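Local coordinates for protein APL1 (Anopheles gambiae, PDB 3O6N) that probably regulates complement-like immunity in the mosquito as the leucine-rich repeat partner of LRIM1 in a heterodimeric complex, at residues A[363-366]-A[367-370]. Residues are numbered along the deposited sequence; the frame is centred on the assembly and turned at random.
Sequences VARP and AVDD. With NAG (2-acetamido-2-deoxy-beta-D-glucopyranose), chain D.
Val368 N donates to Ala364 O, four residues back, at 2.8 Å and nearly straight (175°), closing an alpha-turn-like loop. Within it the peptide bond before Pro366 is cis, an isomer proline tolerates better than other residues; the chain bends here, its two halves running 69° apart.

A second polar link comes from Arg365. Its chain, extended from CG to NE, carries the guanidinium to the carbonyl of Asp370: NH2 reaches Asp370 O at 2.9 Å, in the carbonyl plane, while NE adds a weak bond to the same oxygen. NH1 turns to His383 O, and the carboxylate of Asp370 is taken by Leu346 N and Ser347 OG.

Apolar contacts are few. Val368 CG1, anti to its own N (chi1 174°), lies over one guanidinium face, offset toward the rim, and CG2 meets Val363 CG1 at 4.1 Å. Val363 CG2 touches Ala367 CB.

On the glycan side, a water lies within bonding distance of Pro366 O and Asp369 OD1, which also accepts a weak bond from N2 of the N-acetylglucosamine.

Backbone hydrogen bonds of Ala367 and Asp369 with Leu344 tie the turn to the last parallel strand, 343-345. In this loop, consistent with a disulfide-bonded C-terminal cap, Arg365 thus pairs with a main-chain carbonyl, without a salt bridge to Asp370.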
loop_
_atom_site.group_PDB
_atom_site.type_symbol
_atom_site.label_atom_id
_atom_site.label_comp_id
_atom_site.label_asym_id
_atom_site.label_seq_id
_atom_site.Cartn_x
_atom_site.Cartn_y
_atom_site.Cartn_z
ATOM N N VAL A 363 -14.253 -28.048 19.531
ATOM C CA VAL A 363 -14.629 -27.029 18.553
ATOM C C VAL A 363 -15.646 -27.626 17.586
ATOM O O VAL A 363 -15.684 -28.839 17.386
ATOM C CB VAL A 363 -13.396 -26.493 17.791
ATOM C CG1 VAL A 363 -12.918 -27.498 16.758
ATOM C CG2 VAL A 363 -13.700 -25.138 17.137
ATOM N N ALA A 364 -16.481 -26.772 17.003
ATOM C CA ALA A 364 -17.503 -27.230 16.070
ATOM C C ALA A 364 -17.914 -26.110 15.126
ATOM O O ALA A 364 -17.252 -25.075 15.052
ATOM C CB ALA A 364 -18.713 -27.764 16.827
ATOM N N ARG A 365 -19.003 -26.327 14.399
ATOM C CA ARG A 365 -19.528 -25.307 13.505
ATOM C C ARG A 365 -20.554 -24.458 14.242
ATOM O O ARG A 365 -21.278 -24.961 15.095
ATOM C CB ARG A 365 -20.121 -25.954 12.253
ATOM C CG ARG A 365 -19.069 -26.710 11.460
ATOM C CD ARG A 365 -19.577 -27.272 10.148
ATOM N NE ARG A 365 -18.450 -27.756 9.356
ATOM C CZ ARG A 365 -17.823 -28.907 9.575
ATOM N NH1 ARG A 365 -18.223 -29.706 10.559
ATOM N NH2 ARG A 365 -16.796 -29.261 8.811
ATOM N N PRO A 366 -20.637 -23.164 13.896
ATOM C CA PRO A 366 -19.964 -22.550 12.748
ATOM C C PRO A 366 -18.579 -21.941 13.014
ATOM O O PRO A 366 -18.072 -21.254 12.132
ATOM C CB PRO A 366 -20.940 -21.438 12.352
ATOM C CG PRO A 366 -21.511 -20.996 13.664
ATOM C CD PRO A 366 -21.595 -22.239 14.530
ATOM N N ALA A 367 -17.981 -22.171 14.179
ATOM C CA ALA A 367 -16.610 -21.705 14.407
ATOM C C ALA A 367 -15.718 -22.277 13.311
ATOM O O ALA A 367 -14.964 -21.550 12.659
ATOM C CB ALA A 367 -16.111 -22.108 15.784
ATOM N N VAL A 368 -15.813 -23.590 13.111
ATOM C CA VAL A 368 -15.247 -24.226 11.930
ATOM C C VAL A 368 -16.025 -23.729 10.721
ATOM O O VAL A 368 -17.222 -23.988 10.589
ATOM C CB VAL A 368 -15.318 -25.761 12.015
ATOM C CG1 VAL A 368 -14.859 -26.386 10.706
ATOM C CG2 VAL A 368 -14.460 -26.262 13.181
ATOM N N ASP A 369 -15.338 -23.012 9.839
ATOM C CA ASP A 369 -16.007 -22.241 8.796
ATOM C C ASP A 369 -16.237 -23.024 7.512
ATOM O O ASP A 369 -17.026 -22.609 6.661
ATOM C CB ASP A 369 -15.200 -20.977 8.486
ATOM C CG ASP A 369 -15.921 -20.045 7.534
ATOM O OD1 ASP A 369 -16.992 -19.528 7.914
ATOM O OD2 ASP A 369 -15.420 -19.830 6.412
ATOM N N ASP A 370 -15.565 -24.162 7.371
ATOM C CA ASP A 370 -15.632 -24.902 6.117
ATOM C C ASP A 370 -15.830 -26.410 6.276
ATOM O O ASP A 370 -15.972 -26.922 7.387
ATOM C CB ASP A 370 -14.400 -24.605 5.251
ATOM C CG ASP A 370 -13.095 -25.020 5.916
ATOM O OD1 ASP A 370 -13.108 -25.342 7.123
ATOM O OD2 ASP A 370 -12.053 -25.012 5.226
HETATM C C1 NAG D . -14.028 -16.934 8.918
HETATM C C2 NAG D . -15.132 -15.960 8.506
HETATM C C3 NAG D . -15.303 -15.878 6.994
HETATM C C4 NAG D . -13.962 -15.754 6.286
HETATM C C5 NAG D . -12.988 -16.812 6.787
HETATM C C6 NAG D . -11.626 -16.646 6.122
HETATM C C7 NAG D . -16.981 -15.623 10.044
HETATM C C8 NAG D . -18.193 -16.220 10.696
HETATM N N2 NAG D . -16.388 -16.360 9.109
HETATM O O3 NAG D . -16.099 -14.758 6.675
HETATM O O4 NAG D . -14.151 -15.906 4.896
HETATM O O5 NAG D . -12.840 -16.712 8.187
HETATM O O6 NAG D . -11.377 -17.739 5.266
HETATM O O7 NAG D . -16.578 -14.509 10.375
HETATM O O HOH W 1 -18.905 -19.868 9.805
#